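Side-chain contacts in A1 protein (Enterobacteria phage Qbeta, PDB 3RLK), which is a minor structural protein of the phage particle, made by reading through the coat-protein stop codon, whose read-through domain is probably needed for infection: residues A[69-73]-A[74-78]; A[97-101]-A[102-106]. One frame throughout, in Å; residues are numbered along the deposited sequence.

The two contacts illustrate how side chains a few residues apart meet in a chain that is mostly loop. They come in series within the read-through domain: 69-78 closes before 97-106 opens, and they lie about 16 Å apart, centre to centre. Contact 1 is a surface turn that leaves strand 71-72; contact 2, nearer the middle of the molecule, leads from strand 96-98 into helix 101-104. Asp-98 joins them. Its OD1 lies 2.7 Å from Arg-77 N and its OD2 lies 2.8 Å from Asp-78 N, both probable hydrogen bonds, while the Trp-76 ring packs on its CB. One carboxylate thus ties the outer turn to the edge of the three-stranded sheet 96-98, 154-159 and 183-188.

Contact 1 of 2, residues A[69-73]-A[74-78]; sequences DLLGN and TKWRD
Leu-71 and Trp-76 meet across a bend of the chain, five residues apart, and supply its apolar contact. Methyl CD2 of Leu-71 reaches the benzene end of the indole at the rim, close to the ring plane, 3.9 Å from CZ2 of Trp-76. With CG of Trp-76 anti to the carbonyl carbon (chi1 -64°), the indole points back across the bend toward Leu-71 of strand 71-72. Beside this, Leu-70 O lies 3.9 Å from Trp-76 CH2, oblique to the ring.

The polar side chains at the bend do not bond to each other. Asn-73 and Thr-74 cross at about a right angle, with Asn-73 OD1 3.8 Å from Thr-74 CG2, a plain van der Waals contact. Thr-74 OG1 bonds instead to Cys-91 O, and the indole NE1 to Arg-89 O, which helps fix how the ring is turned.

This bend lies at the surface of the read-through domain. Strand 71-72 pairs antiparallel with strand 90-91, Leu-70 and Leu-71 rest on strand 183-188, and Arg-77 touches Ile-97 of strand 96-98.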
loop_
_atom_site.group_PDB
_atom_site.type_symbol
_atom_site.label_atom_id
_atom_site.label_comp_id
_atom_site.label_asym_id
_atom_site.label_seq_id
_atom_site.Cartn_x
_atom_site.Cartn_y
_atom_site.Cartn_z
ATOM N N ASP A 69 12.602 -6.300 9.073
ATOM C CA ASP A 69 12.480 -4.908 9.583
ATOM C C ASP A 69 11.043 -4.485 9.885
ATOM O O ASP A 69 10.801 -3.606 10.744
ATOM C CB ASP A 69 13.033 -3.877 8.577
ATOM C CG ASP A 69 14.521 -4.032 8.363
ATOM O OD1 ASP A 69 15.145 -4.548 9.333
ATOM O OD2 ASP A 69 15.042 -3.742 7.255
ATOM N N LEU A 70 10.107 -5.109 9.166
ATOM C CA LEU A 70 8.696 -4.741 9.252
ATOM C C LEU A 70 7.898 -5.613 10.184
ATOM O O LEU A 70 6.681 -5.365 10.329
ATOM C CB LEU A 70 8.065 -4.805 7.859
ATOM C CG LEU A 70 8.870 -4.156 6.734
ATOM C CD1 LEU A 70 8.223 -4.394 5.377
ATOM C CD2 LEU A 70 9.080 -2.621 6.906
ATOM N N LEU A 71 8.554 -6.658 10.734
ATOM C CA LEU A 71 7.910 -7.664 11.562
ATOM C C LEU A 71 8.280 -7.489 13.054
ATOM O O LEU A 71 9.262 -6.836 13.386
ATOM C CB LEU A 71 8.266 -9.068 11.159
ATOM C CG LEU A 71 7.813 -9.407 9.704
ATOM C CD1 LEU A 71 8.196 -10.867 9.456
ATOM C CD2 LEU A 71 6.336 -9.149 9.338
ATOM N N GLY A 72 7.408 -7.938 13.937
ATOM C CA GLY A 72 7.735 -7.845 15.352
ATOM C C GLY A 72 6.633 -8.489 16.110
ATOM O O GLY A 72 6.015 -9.453 15.610
ATOM N N ASN A 73 6.387 -7.981 17.323
ATOM C CA ASN A 73 5.342 -8.582 18.145
ATOM C C ASN A 73 4.051 -7.790 18.435
ATOM O O ASN A 73 3.266 -8.131 19.367
ATOM C CB ASN A 73 5.970 -9.134 19.468
ATOM C CG ASN A 73 6.487 -8.022 20.362
ATOM O OD1 ASN A 73 6.286 -6.850 20.075
ATOM N ND2 ASN A 73 7.152 -8.375 21.430
ATOM N N THR A 74 3.802 -6.746 17.654
ATOM C CA THR A 74 2.595 -5.964 17.846
ATOM C C THR A 74 1.461 -6.399 16.869
ATOM O O THR A 74 1.715 -7.135 15.892
ATOM C CB THR A 74 2.913 -4.475 17.742
ATOM O OG1 THR A 74 3.184 -4.143 16.375
ATOM C CG2 THR A 74 4.118 -4.088 18.626
ATOM N N LYS A 75 0.226 -5.976 17.130
ATOM C CA LYS A 75 -0.853 -6.463 16.292
ATOM C C LYS A 75 -0.997 -5.694 14.949
ATOM O O LYS A 75 -0.897 -4.491 14.932
ATOM C CB LYS A 75 -2.149 -6.607 17.085
ATOM C CG LYS A 75 -2.878 -5.418 17.498
ATOM C CD LYS A 75 -4.159 -5.993 18.180
ATOM C CE LYS A 75 -5.199 -4.955 18.662
ATOM N NZ LYS A 75 -5.990 -5.547 19.792
ATOM N N TRP A 76 -1.253 -6.404 13.848
ATOM C CA TRP A 76 -1.639 -5.731 12.617
ATOM C C TRP A 76 -3.055 -5.183 12.812
ATOM O O TRP A 76 -3.853 -5.801 13.568
ATOM C CB TRP A 76 -1.713 -6.759 11.468
ATOM C CG TRP A 76 -0.415 -7.348 11.195
ATOM C CD1 TRP A 76 0.018 -8.638 11.543
ATOM C CD2 TRP A 76 0.636 -6.746 10.472
ATOM N NE1 TRP A 76 1.298 -8.816 11.104
ATOM C CE2 TRP A 76 1.722 -7.677 10.454
ATOM C CE3 TRP A 76 0.800 -5.495 9.863
ATOM C CZ2 TRP A 76 2.923 -7.408 9.799
ATOM C CZ3 TRP A 76 2.016 -5.207 9.221
ATOM C CH2 TRP A 76 3.068 -6.157 9.202
ATOM N N ARG A 77 -3.385 -4.068 12.126
ATOM C CA ARG A 77 -4.758 -3.542 12.090
ATOM C C ARG A 77 -5.708 -4.594 11.486
ATOM O O ARG A 77 -6.811 -4.721 11.954
ATOM C CB ARG A 77 -4.845 -2.203 11.294
ATOM C CG ARG A 77 -4.395 -0.981 12.051
ATOM C CD ARG A 77 -5.444 -0.519 13.047
ATOM N NE ARG A 77 -5.046 0.789 13.553
ATOM C CZ ARG A 77 -4.258 0.948 14.609
ATOM N NH1 ARG A 77 -3.815 -0.142 15.241
ATOM N NH2 ARG A 77 -3.909 2.167 15.042
ATOM N N ASP A 78 -5.270 -5.290 10.417
ATOM C CA ASP A 78 -6.048 -6.357 9.756
ATOM C C ASP A 78 -7.435 -5.811 9.411
ATOM O O ASP A 78 -8.427 -6.401 9.732
ATOM C CB ASP A 78 -6.071 -7.644 10.657
ATOM C CG ASP A 78 -6.650 -8.872 9.910
ATOM O OD1 ASP A 78 -6.664 -8.908 8.639
ATOM O OD2 ASP A 78 -7.137 -9.782 10.573
#

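Contact 2 of 2, residues A[97-101]-A[102-106]; sequences IDLDA and TYLAT
Asp-100 reaches forward with its carboxylate over the first turn of the helix that follows, and a single oxygen, OD1, takes two backbone N-H groups. The stronger bond comes from Tyr-103 N, 2.9 Å from Asp-100 OD1 and fairly straight at 166°; this donor stands above the carboxylate plane, 69° out of it. Thr-102 N, 3.1 Å from the same OD1, makes a weak, strongly bent bond. With chi1 at -174°, CG of Asp-100 lies beside its own carbonyl carbon, on the side where the helix begins. CB of Tyr-103 packs against the capping carboxylate, 3.5 Å from both CG and OD2 of Asp-100, while the ring continues away toward Gln-108 and Ala-109 of helix 107-112.

This is an N-cap: an aspartate just before the helix accepts from N-H groups that have no preceding turn to bond to. Helix 101-104 is short and weakly bonded. Leu-104 N to Asp-100 O, at 3.0 Å, is a sound bond, whereas Ala-105 N to Ala-101 O is weak. At the far end the next cap already starts, for Thr-106 OG1 donates to Tyr-103 O at 2.8 Å and also accepts from Ala-109 N of helix 107-112. The same hydroxyl oxygen sits 4.2 Å above the Tyr-103 ring, over its centre. Thr-102 OG1 bonds to Asp-80 OD2.

The apolar contact is between two leucines: Leu-104 CD1 lies 4.3 Å from Leu-99 CB, and both side chains lean on Ile-156 of strand 154-159.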
loop_
_atom_site.group_PDB
_atom_site.type_symbol
_atom_site.label_atom_id
_atom_site.label_comp_id
_atom_site.label_asym_id
_atom_site.label_seq_id
_atom_site.Cartn_x
_atom_site.Cartn_y
_atom_site.Cartn_z
ATOM N N ILE A 97 2.753 0.078 10.158
ATOM C CA ILE A 97 1.356 -0.327 10.262
ATOM C C ILE A 97 0.902 -0.849 8.879
ATOM O O ILE A 97 1.399 -0.412 7.866
ATOM C CB ILE A 97 0.432 0.813 10.789
ATOM C CG1 ILE A 97 -0.857 0.215 11.423
ATOM C CG2 ILE A 97 0.081 1.823 9.726
ATOM C CD1 ILE A 97 -0.601 -0.918 12.565
ATOM N N ASP A 98 -0.060 -1.756 8.856
ATOM C CA ASP A 98 -0.648 -2.214 7.573
ATOM C C ASP A 98 -1.756 -1.255 7.085
ATOM O O ASP A 98 -2.483 -0.702 7.903
ATOM C CB ASP A 98 -1.249 -3.641 7.677
ATOM C CG ASP A 98 -2.228 -3.794 8.842
ATOM O OD1 ASP A 98 -1.952 -3.285 9.954
ATOM O OD2 ASP A 98 -3.250 -4.501 8.686
ATOM N N LEU A 99 -1.902 -1.122 5.763
ATOM C CA LEU A 99 -3.003 -0.374 5.171
ATOM C C LEU A 99 -4.139 -1.324 4.748
ATOM O O LEU A 99 -3.955 -2.545 4.711
ATOM C CB LEU A 99 -2.479 0.387 3.938
ATOM C CG LEU A 99 -1.169 1.184 4.075
ATOM C CD1 LEU A 99 -1.133 2.024 2.829
ATOM C CD2 LEU A 99 -1.131 2.123 5.295
ATOM N N ASP A 100 -5.305 -0.742 4.438
ATOM C CA ASP A 100 -6.481 -1.511 4.083
ATOM C C ASP A 100 -6.482 -1.768 2.581
ATOM O O ASP A 100 -6.975 -0.982 1.793
ATOM C CB ASP A 100 -7.726 -0.826 4.573
ATOM C CG ASP A 100 -9.003 -1.658 4.353
ATOM O OD1 ASP A 100 -9.015 -2.626 3.531
ATOM O OD2 ASP A 100 -10.014 -1.263 4.967
ATOM N N ALA A 101 -5.913 -2.911 2.165
ATOM C CA ALA A 101 -5.863 -3.211 0.679
ATOM C C ALA A 101 -7.267 -3.319 0.009
ATOM O O ALA A 101 -7.391 -3.018 -1.210
ATOM C CB ALA A 101 -5.049 -4.546 0.435
ATOM N N THR A 102 -8.273 -3.710 0.778
ATOM C CA THR A 102 -9.694 -3.828 0.315
ATOM C C THR A 102 -10.266 -2.436 0.080
ATOM O O THR A 102 -10.668 -2.110 -1.041
ATOM C CB THR A 102 -10.568 -4.686 1.272
ATOM O OG1 THR A 102 -10.134 -6.065 1.226
ATOM C CG2 THR A 102 -12.047 -4.554 0.916
ATOM N N TYR A 103 -10.223 -1.573 1.083
ATOM C CA TYR A 103 -10.587 -0.187 0.871
ATOM C C TYR A 103 -9.877 0.439 -0.318
ATOM O O TYR A 103 -10.501 1.172 -1.064
ATOM C CB TYR A 103 -10.217 0.676 2.083
ATOM C CG TYR A 103 -10.844 2.024 1.997
ATOM C CD1 TYR A 103 -12.179 2.194 2.325
ATOM C CD2 TYR A 103 -10.118 3.125 1.577
ATOM C CE1 TYR A 103 -12.792 3.426 2.235
ATOM C CE2 TYR A 103 -10.704 4.376 1.479
ATOM C CZ TYR A 103 -12.042 4.516 1.871
ATOM O OH TYR A 103 -12.615 5.722 1.759
ATOM N N LEU A 104 -8.568 0.222 -0.452
ATOM C CA LEU A 104 -7.821 0.953 -1.492
ATOM C C LEU A 104 -8.333 0.549 -2.893
ATOM O O LEU A 104 -8.028 1.248 -3.885
ATOM C CB LEU A 104 -6.317 0.687 -1.391
ATOM C CG LEU A 104 -5.614 1.395 -0.195
ATOM C CD1 LEU A 104 -4.259 0.821 0.101
ATOM C CD2 LEU A 104 -5.485 2.925 -0.407
ATOM N N ALA A 105 -8.984 -0.611 -3.005
ATOM C CA ALA A 105 -9.530 -1.018 -4.336
ATOM C C ALA A 105 -10.949 -0.445 -4.631
ATOM O O ALA A 105 -11.544 -0.681 -5.695
ATOM C CB ALA A 105 -9.469 -2.568 -4.522
ATOM N N THR A 106 -11.502 0.284 -3.672
ATOM C CA THR A 106 -12.866 0.790 -3.812
ATOM C C THR A 106 -12.945 2.032 -4.694
ATOM O O THR A 106 -11.961 2.759 -4.907
ATOM C CB THR A 106 -13.535 1.131 -2.433
ATOM O OG1 THR A 106 -12.910 2.277 -1.870
ATOM C CG2 THR A 106 -13.481 -0.103 -1.498
#